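Putative short-chain oxidoreductase (Thermus thermophilus, PDB 2YUT) binds NADP in a Rossmann-fold domain of the short-chain dehydrogenase/reductase family and probably acts as an oxidoreductase. Local coordinates at residues T9-K21 and L183-G195. Numbering follows the deposited sequence.
Sequences TGGLGGAFARALK and LSPEEAARKVLEG. With NAP (NADP nicotinamide-adenine-dinucleotide phosphate), chain B.
Phe-16 lays one ring face against Ala-189, whose CB stands 3.9 Å from the ring centroid and almost on its normal, a CH-pi contact. Val-192 meets the ring at its edge, CB 3.8 Å from CZ, and Leu-193 brings CG to 4.0 Å from CE1. Phe-16 CG lies anti to its carbonyl carbon (chi1 -84°), which carries the ring back toward the N-terminal end of its helix, where its face meets Ala-189. A serine in place of Phe-16 would probably leave the methyl of Ala-189 and the flank of Val-192 without their apolar partner and open a gap between the helices. The backbones come nearest where Ala-15 faces Pro-185 and Glu-186: Ala-15 CB sits 3.5 Å from Pro-185 O and also packs on Ala-189 CB, while Pro-185 CB rests 3.4 Å from Gly-11 O. At the far end Leu-193 CD1 covers Ala-19. Leu-12 splits its branches, CD1 on Ala-188 CB and CD2 beside the NADP phosphate oxygens. One water joins Arg-18 NH1, by a weak bond, to OE2 of Glu-186. The axes of segments 11-19 and 185-195 come within 8.2 Å and cross at -60°. Ser-184 caps helix 185-196, its OG accepting from Glu-187 N. The glycine-rich turn of the Rossmann fold starts helix 11-19: Gly-11 N and Leu-12 N bind the pyrophosphate, each N-H...O angle 170°, and Thr-9 OG1 bonds the adenosine ribose and its 2'-phosphate. Leu-12 also touches Val-167 and Thr-169. Helix 11-19 follows strand 2-6, on which Leu-20 packs, with helix 32-42 and helix 185-196 as its neighbours.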
ATOM      1  N   THR A   9      -7.202   4.450  22.333  1.00 16.00           N
ATOM      2  CA  THR A   9      -8.085   5.604  22.488  1.00 12.84           C
ATOM      3  C   THR A   9      -9.154   5.675  21.400  1.00 16.29           C
ATOM      4  O   THR A   9      -9.991   6.578  21.406  1.00 15.74           O
ATOM      5  CB  THR A   9      -7.289   6.914  22.436  1.00 21.94           C
ATOM      6  OG1 THR A   9      -6.458   6.903  21.269  1.00 15.60           O
ATOM      7  CG2 THR A   9      -6.430   7.082  23.687  1.00 12.35           C
ATOM      8  N   GLY A  10      -9.125   4.734  20.460  1.00 16.78           N
ATOM      9  CA  GLY A  10     -10.112   4.740  19.391  1.00 12.48           C
ATOM     10  C   GLY A  10     -11.367   3.960  19.741  1.00 17.79           C
ATOM     11  O   GLY A  10     -11.489   3.441  20.851  1.00 15.02           O
ATOM     12  N   GLY A  11     -12.297   3.866  18.795  1.00 14.63           N
ATOM     13  CA  GLY A  11     -13.534   3.143  19.039  1.00 15.24           C
ATOM     14  C   GLY A  11     -13.327   1.659  19.283  1.00 22.70           C
ATOM     15  O   GLY A  11     -13.803   1.119  20.285  1.00 13.93           O
ATOM     16  N   LEU A  12     -12.632   0.990  18.364  1.00 15.38           N
ATOM     17  CA  LEU A  12     -12.364  -0.440  18.505  1.00 17.46           C
ATOM     18  C   LEU A  12     -11.394  -0.710  19.654  1.00 18.98           C
ATOM     19  O   LEU A  12     -11.597  -1.631  20.447  1.00 16.69           O
ATOM     20  CB  LEU A  12     -11.765  -1.017  17.217  1.00 20.23           C
ATOM     21  CG  LEU A  12     -12.678  -1.616  16.141  1.00 32.03           C
ATOM     22  CD1 LEU A  12     -13.492  -2.771  16.736  1.00 23.54           C
ATOM     23  CD2 LEU A  12     -13.593  -0.540  15.586  1.00 39.85           C
ATOM     24  N   GLY A  13     -10.336   0.093  19.726  1.00 15.19           N
ATOM     25  CA  GLY A  13      -9.331  -0.079  20.762  1.00 10.15           C
ATOM     26  C   GLY A  13      -9.913  -0.061  22.163  1.00 15.10           C
ATOM     27  O   GLY A  13      -9.525  -0.867  23.012  1.00 18.14           O
ATOM     28  N   GLY A  14     -10.837   0.868  22.400  1.00 17.86           N
ATOM     29  CA  GLY A  14     -11.480   0.980  23.697  1.00 15.01           C
ATOM     30  C   GLY A  14     -12.313  -0.253  24.018  1.00 19.12           C
ATOM     31  O   GLY A  14     -12.342  -0.702  25.163  1.00 17.10           O
ATOM     32  N   ALA A  15     -12.990  -0.798  23.009  1.00 11.75           N
ATOM     33  CA  ALA A  15     -13.817  -1.990  23.194  1.00 19.59           C
ATOM     34  C   ALA A  15     -12.928  -3.175  23.542  1.00 16.87           C
ATOM     35  O   ALA A  15     -13.264  -3.972  24.412  1.00 19.54           O
ATOM     36  CB  ALA A  15     -14.610  -2.290  21.937  1.00 10.52           C
ATOM     37  N   PHE A  16     -11.797  -3.290  22.849  1.00 12.00           N
ATOM     38  CA  PHE A  16     -10.856  -4.369  23.120  1.00 14.96           C
ATOM     39  C   PHE A  16     -10.283  -4.222  24.526  1.00 19.54           C
ATOM     40  O   PHE A  16     -10.124  -5.212  25.236  1.00 15.35           O
ATOM     41  CB  PHE A  16      -9.708  -4.357  22.108  1.00 11.96           C
ATOM     42  CG  PHE A  16     -10.023  -5.070  20.826  1.00 18.12           C
ATOM     43  CD1 PHE A  16     -10.086  -6.459  20.787  1.00 12.70           C
ATOM     44  CD2 PHE A  16     -10.265  -4.355  19.657  1.00 13.12           C
ATOM     45  CE1 PHE A  16     -10.381  -7.131  19.597  1.00 13.87           C
ATOM     46  CE2 PHE A  16     -10.563  -5.016  18.461  1.00 16.73           C
ATOM     47  CZ  PHE A  16     -10.619  -6.407  18.434  1.00 13.97           C
ATOM     48  N   ALA A  17      -9.976  -2.987  24.921  1.00 10.36           N
ATOM     49  CA  ALA A  17      -9.409  -2.731  26.244  1.00 16.65           C
ATOM     50  C   ALA A  17     -10.352  -3.172  27.363  1.00 19.02           C
ATOM     51  O   ALA A  17      -9.926  -3.830  28.312  1.00 17.75           O
ATOM     52  CB  ALA A  17      -9.073  -1.251  26.398  1.00  8.84           C
ATOM     53  N   ARG A  18     -11.628  -2.813  27.249  1.00 12.77           N
ATOM     54  CA  ARG A  18     -12.605  -3.185  28.267  1.00 18.41           C
ATOM     55  C   ARG A  18     -12.883  -4.683  28.243  1.00 22.64           C
ATOM     56  O   ARG A  18     -13.128  -5.279  29.283  1.00 19.55           O
ATOM     57  CB  ARG A  18     -13.907  -2.403  28.071  1.00 21.46           C
ATOM     58  CG  ARG A  18     -13.729  -0.908  28.303  1.00 25.24           C
ATOM     59  CD  ARG A  18     -15.032  -0.140  28.224  1.00 22.29           C
ATOM     60  NE  ARG A  18     -14.831   1.246  28.636  1.00 30.71           N
ATOM     61  CZ  ARG A  18     -14.519   2.241  27.812  1.00 32.89           C
ATOM     62  NH1 ARG A  18     -14.379   2.018  26.511  1.00 29.99           N
ATOM     63  NH2 ARG A  18     -14.324   3.461  28.297  1.00 33.08           N
ATOM     64  N   ALA A  19     -12.824  -5.290  27.059  1.00 16.13           N
ATOM     65  CA  ALA A  19     -13.073  -6.722  26.928  1.00 16.19           C
ATOM     66  C   ALA A  19     -11.918  -7.565  27.460  1.00 20.40           C
ATOM     67  O   ALA A  19     -12.106  -8.733  27.799  1.00 16.24           O
ATOM     68  CB  ALA A  19     -13.330  -7.080  25.462  1.00 12.76           C
ATOM     69  N   LEU A  20     -10.732  -6.971  27.548  1.00 17.60           N
ATOM     70  CA  LEU A  20      -9.551  -7.701  28.005  1.00 15.74           C
ATOM     71  C   LEU A  20      -8.962  -7.195  29.320  1.00 14.48           C
ATOM     72  O   LEU A  20      -7.847  -7.572  29.686  1.00 19.11           O
ATOM     73  CB  LEU A  20      -8.477  -7.643  26.908  1.00 16.49           C
ATOM     74  CG  LEU A  20      -8.846  -8.305  25.571  1.00 18.89           C
ATOM     75  CD1 LEU A  20      -7.960  -7.783  24.443  1.00 13.74           C
ATOM     76  CD2 LEU A  20      -8.712  -9.817  25.713  1.00 15.08           C
ATOM     77  N   LYS A  21      -9.705  -6.362  30.039  1.00 19.53           N
ATOM     78  CA  LYS A  21      -9.206  -5.795  31.289  1.00 23.83           C
ATOM     79  C   LYS A  21      -8.704  -6.780  32.353  1.00 25.32           C
ATOM     80  O   LYS A  21      -7.938  -6.402  33.239  1.00 29.38           O
ATOM     81  CB  LYS A  21     -10.250  -4.855  31.902  1.00 30.86           C
ATOM     82  CG  LYS A  21     -11.567  -5.502  32.269  1.00 31.70           C
ATOM     83  CD  LYS A  21     -12.391  -4.561  33.144  1.00 46.63           C
ATOM     84  CE  LYS A  21     -11.623  -4.170  34.404  1.00 59.02           C
ATOM     85  NZ  LYS A  21     -12.411  -3.309  35.332  1.00 63.06           N
ATOM     86  N   LEU A 183     -21.803  -1.729  12.925  1.00 25.39           N
ATOM     87  CA  LEU A 183     -21.744  -2.463  14.189  1.00 24.56           C
ATOM     88  C   LEU A 183     -21.276  -1.588  15.338  1.00 25.74           C
ATOM     89  O   LEU A 183     -20.615  -0.571  15.130  1.00 24.10           O
ATOM     90  CB  LEU A 183     -20.773  -3.640  14.088  1.00 21.46           C
ATOM     91  CG  LEU A 183     -20.945  -4.686  12.991  1.00 34.53           C
ATOM     92  CD1 LEU A 183     -19.803  -5.692  13.093  1.00 19.21           C
ATOM     93  CD2 LEU A 183     -22.287  -5.374  13.132  1.00 30.00           C
ATOM     94  N   SER A 184     -21.622  -1.990  16.557  1.00 22.78           N
ATOM     95  CA  SER A 184     -21.177  -1.265  17.731  1.00 17.64           C
ATOM     96  C   SER A 184     -19.736  -1.735  17.877  1.00 16.64           C
ATOM     97  O   SER A 184     -19.425  -2.885  17.567  1.00 14.02           O
ATOM     98  CB  SER A 184     -21.992  -1.668  18.970  1.00 17.11           C
ATOM     99  OG  SER A 184     -21.838  -3.047  19.258  1.00 27.19           O
ATOM    100  N   PRO A 185     -18.830  -0.855  18.326  1.00 13.24           N
ATOM    101  CA  PRO A 185     -17.449  -1.321  18.464  1.00 13.58           C
ATOM    102  C   PRO A 185     -17.323  -2.532  19.394  1.00 20.29           C
ATOM    103  O   PRO A 185     -16.496  -3.413  19.160  1.00 14.66           O
ATOM    104  CB  PRO A 185     -16.705  -0.078  18.969  1.00 15.84           C
ATOM    105  CG  PRO A 185     -17.783   0.779  19.575  1.00 15.00           C
ATOM    106  CD  PRO A 185     -18.951   0.574  18.652  1.00 10.59           C
ATOM    107  N   GLU A 186     -18.161  -2.588  20.427  1.00 13.65           N
ATOM    108  CA  GLU A 186     -18.131  -3.705  21.369  1.00 18.79           C
ATOM    109  C   GLU A 186     -18.431  -5.025  20.672  1.00 12.61           C
ATOM    110  O   GLU A 186     -17.811  -6.045  20.961  1.00 18.96           O
ATOM    111  CB  GLU A 186     -19.146  -3.493  22.501  1.00 20.10           C
ATOM    112  CG  GLU A 186     -18.787  -2.386  23.487  1.00 17.59           C
ATOM    113  CD  GLU A 186     -19.089  -0.995  22.963  1.00 21.48           C
ATOM    114  OE1 GLU A 186     -19.720  -0.874  21.890  1.00 24.15           O
ATOM    115  OE2 GLU A 186     -18.701  -0.016  23.635  1.00 25.22           O
ATOM    116  N   GLU A 187     -19.388  -5.000  19.749  1.00 16.50           N
ATOM    117  CA  GLU A 187     -19.767  -6.198  19.010  1.00 19.31           C
ATOM    118  C   GLU A 187     -18.639  -6.655  18.074  1.00 18.64           C
ATOM    119  O   GLU A 187     -18.371  -7.850  17.951  1.00 19.43           O
ATOM    120  CB  GLU A 187     -21.040  -5.932  18.194  1.00 14.13           C
ATOM    121  CG  GLU A 187     -21.598  -7.171  17.515  1.00 23.66           C
ATOM    122  CD  GLU A 187     -22.135  -8.199  18.505  1.00 35.88           C
ATOM    123  OE1 GLU A 187     -21.890  -8.065  19.725  1.00 30.04           O
ATOM    124  OE2 GLU A 187     -22.803  -9.151  18.056  1.00 35.15           O
ATOM    125  N   ALA A 188     -17.984  -5.706  17.411  1.00 18.71           N
ATOM    126  CA  ALA A 188     -16.887  -6.044  16.498  1.00 21.23           C
ATOM    127  C   ALA A 188     -15.746  -6.698  17.278  1.00 21.81           C
ATOM    128  O   ALA A 188     -15.180  -7.701  16.855  1.00 20.51           O
ATOM    129  CB  ALA A 188     -16.385  -4.786  15.783  1.00 14.22           C
ATOM    130  N   ALA A 189     -15.417  -6.124  18.429  1.00 21.66           N
ATOM    131  CA  ALA A 189     -14.354  -6.668  19.263  1.00 22.48           C
ATOM    132  C   ALA A 189     -14.728  -8.066  19.763  1.00 14.48           C
ATOM    133  O   ALA A 189     -13.880  -8.961  19.816  1.00 20.10           O
ATOM    134  CB  ALA A 189     -14.090  -5.737  20.449  1.00 20.12           C
ATOM    135  N   ARG A 190     -15.994  -8.253  20.129  1.00 19.63           N
ATOM    136  CA  ARG A 190     -16.446  -9.556  20.623  1.00 16.25           C
ATOM    137  C   ARG A 190     -16.278 -10.615  19.535  1.00 16.51           C
ATOM    138  O   ARG A 190     -15.766 -11.704  19.787  1.00 22.74           O
ATOM    139  CB  ARG A 190     -17.917  -9.495  21.055  1.00 17.31           C
ATOM    140  CG  ARG A 190     -18.464 -10.846  21.549  1.00 28.77           C
ATOM    141  CD  ARG A 190     -19.955 -10.786  21.888  1.00 26.36           C
ATOM    142  NE  ARG A 190     -20.812 -10.682  20.702  1.00 32.60           N
ATOM    143  CZ  ARG A 190     -21.010 -11.660  19.818  1.00 38.02           C
ATOM    144  NH1 ARG A 190     -20.414 -12.840  19.966  1.00 34.78           N
ATOM    145  NH2 ARG A 190     -21.816 -11.465  18.784  1.00 33.49           N
ATOM    146  N   LYS A 191     -16.703 -10.287  18.320  1.00 16.21           N
ATOM    147  CA  LYS A 191     -16.585 -11.219  17.208  1.00 19.16           C
ATOM    148  C   LYS A 191     -15.128 -11.521  16.884  1.00 26.18           C
ATOM    149  O   LYS A 191     -14.778 -12.664  16.589  1.00 23.37           O
ATOM    150  CB  LYS A 191     -17.300 -10.669  15.971  1.00 26.75           C
ATOM    151  CG  LYS A 191     -18.821 -10.700  16.091  1.00 35.54           C
ATOM    152  CD  LYS A 191     -19.494 -10.394  14.765  1.00 39.85           C
ATOM    153  CE  LYS A 191     -20.998 -10.585  14.854  1.00 47.43           C
ATOM    154  NZ  LYS A 191     -21.656 -10.339  13.544  1.00 51.91           N
ATOM    155  N   VAL A 192     -14.267 -10.508  16.944  1.00 21.52           N
ATOM    156  CA  VAL A 192     -12.860 -10.742  16.660  1.00 23.02           C
ATOM    157  C   VAL A 192     -12.298 -11.684  17.718  1.00 18.19           C
ATOM    158  O   VAL A 192     -11.713 -12.713  17.393  1.00 23.07           O
ATOM    159  CB  VAL A 192     -12.051  -9.428  16.655  1.00 17.57           C
ATOM    160  CG1 VAL A 192     -10.566  -9.734  16.533  1.00 23.78           C
ATOM    161  CG2 VAL A 192     -12.498  -8.557  15.494  1.00 16.26           C
ATOM    162  N   LEU A 193     -12.495 -11.335  18.984  1.00 19.59           N
ATOM    163  CA  LEU A 193     -12.012 -12.163  20.078  1.00 25.95           C
ATOM    164  C   LEU A 193     -12.574 -13.580  19.966  1.00 32.69           C
ATOM    165  O   LEU A 193     -11.904 -14.549  20.316  1.00 34.31           O
ATOM    166  CB  LEU A 193     -12.403 -11.540  21.422  1.00 16.15           C
ATOM    167  CG  LEU A 193     -11.664 -10.246  21.768  1.00 22.04           C
ATOM    168  CD1 LEU A 193     -12.149  -9.697  23.101  1.00 17.27           C
ATOM    169  CD2 LEU A 193     -10.174 -10.522  21.826  1.00 16.29           C
ATOM    170  N   GLU A 194     -13.803 -13.696  19.471  1.00 27.25           N
ATOM    171  CA  GLU A 194     -14.435 -14.999  19.298  1.00 29.96           C
ATOM    172  C   GLU A 194     -13.743 -15.734  18.148  1.00 23.17           C
ATOM    173  O   GLU A 194     -13.494 -16.931  18.228  1.00 23.12           O
ATOM    174  CB  GLU A 194     -15.929 -14.824  19.003  1.00 35.41           C
ATOM    175  CG  GLU A 194     -16.754 -16.091  19.147  1.00 49.83           C
ATOM    176  CD  GLU A 194     -18.243 -15.804  19.233  1.00 65.10           C
ATOM    177  OE1 GLU A 194     -18.808 -15.258  18.259  1.00 64.36           O
ATOM    178  OE2 GLU A 194     -18.848 -16.121  20.281  1.00 69.61           O
ATOM    179  N   GLY A 195     -13.429 -15.014  17.076  1.00 22.85           N
ATOM    180  CA  GLY A 195     -12.741 -15.639  15.956  1.00 25.34           C
ATOM    181  C   GLY A 195     -11.409 -16.220  16.412  1.00 31.38           C
ATOM    182  O   GLY A 195     -10.937 -17.218  15.865  1.00 34.95           O
TER
HETATM  183  PA  NAP B 500     -10.751   5.390  15.482  1.00 17.20           P
HETATM  184  O1A NAP B 500     -10.575   6.785  14.698  1.00 15.17           O
HETATM  185  O2A NAP B 500     -11.897   5.394  16.418  1.00 15.79           O
HETATM  186  O5B NAP B 500      -9.355   5.137  16.237  1.00 18.56           O
HETATM  187  C5B NAP B 500      -8.120   5.256  15.528  1.00 15.52           C
HETATM  188  C4B NAP B 500      -6.944   4.992  16.468  1.00 20.89           C
HETATM  189  O4B NAP B 500      -5.729   5.105  15.707  1.00 20.90           O
HETATM  190  C3B NAP B 500      -6.888   6.063  17.562  1.00 20.66           C
HETATM  191  O3B NAP B 500      -6.543   5.462  18.813  1.00 24.78           O
HETATM  192  C2B NAP B 500      -5.748   6.960  17.083  1.00 19.79           C
HETATM  193  O2B NAP B 500      -5.097   7.546  18.213  1.00 21.54           O
HETATM  194  C1B NAP B 500      -4.832   5.873  16.522  1.00 17.35           C
HETATM  195  N9A NAP B 500      -3.760   6.479  15.701  1.00 23.60           N
HETATM  196  C8A NAP B 500      -3.935   7.147  14.563  1.00 19.38           C
HETATM  197  N7A NAP B 500      -2.758   7.578  14.115  1.00 21.90           N
HETATM  198  C5A NAP B 500      -1.826   7.180  14.975  1.00 15.59           C
HETATM  199  C6A NAP B 500      -0.448   7.344  15.052  1.00 24.31           C
HETATM  200  N6A NAP B 500       0.203   8.019  14.108  1.00 15.51           N
HETATM  201  N1A NAP B 500       0.210   6.815  16.093  1.00 20.22           N
HETATM  202  C2A NAP B 500      -0.431   6.145  17.035  1.00 22.83           C
HETATM  203  N3A NAP B 500      -1.739   5.970  16.996  1.00 12.63           N
HETATM  204  C4A NAP B 500      -2.461   6.475  15.986  1.00 20.19           C
HETATM  205  O3  NAP B 500     -10.854   4.270  14.328  1.00 16.51           O
HETATM  206  PN  NAP B 500     -11.450   2.796  14.587  1.00 19.25           P
HETATM  207  O1N NAP B 500     -12.817   2.718  14.021  1.00 18.87           O
HETATM  208  O2N NAP B 500     -11.246   2.407  16.000  1.00 19.76           O
HETATM  209  O5D NAP B 500     -10.517   1.868  13.658  1.00 18.99           O
HETATM  210  C5D NAP B 500      -9.543   0.995  14.238  1.00 18.84           C
HETATM  211  C4D NAP B 500      -8.888   0.110  13.172  1.00 15.42           C
HETATM  212  O4D NAP B 500      -9.947  -0.628  12.531  1.00 17.45           O
HETATM  213  C3D NAP B 500      -8.242   0.964  12.079  1.00 17.59           C
HETATM  214  O3D NAP B 500      -7.193   0.249  11.420  1.00 19.98           O
HETATM  215  C2D NAP B 500      -9.417   1.164  11.125  1.00 18.43           C
HETATM  216  O2D NAP B 500      -8.970   1.483   9.805  1.00 18.66           O
HETATM  217  C1D NAP B 500      -9.958  -0.264  11.140  1.00 15.66           C
HETATM  218  N1N NAP B 500     -11.303  -0.383  10.533  1.00 18.11           N
HETATM  219  C2N NAP B 500     -12.351   0.428  10.986  1.00 16.99           C
HETATM  220  C3N NAP B 500     -13.611   0.315  10.409  1.00 20.84           C
HETATM  221  C7N NAP B 500     -14.760   1.194  10.907  1.00 26.68           C
HETATM  222  O7N NAP B 500     -15.828   1.244  10.300  1.00 22.87           O
HETATM  223  N7N NAP B 500     -14.500   1.883  12.015  1.00 13.22           N
HETATM  224  C4N NAP B 500     -13.829  -0.600   9.385  1.00 25.48           C
HETATM  225  C5N NAP B 500     -12.791  -1.408   8.933  1.00 28.51           C
HETATM  226  C6N NAP B 500     -11.528  -1.304   9.502  1.00 23.26           C
HETATM  227  P2B NAP B 500      -5.538   8.978  18.805  1.00 34.07           P
HETATM  228  O1X NAP B 500      -7.144   9.061  18.726  1.00 30.57           O
HETATM  229  O2X NAP B 500      -5.156   8.916  20.368  1.00 29.87           O
HETATM  230  O3X NAP B 500      -4.881  10.104  18.105  1.00 35.27           O
HETATM  231  O   HOH W   1     -15.638   0.634  24.547  1.00 38.45           O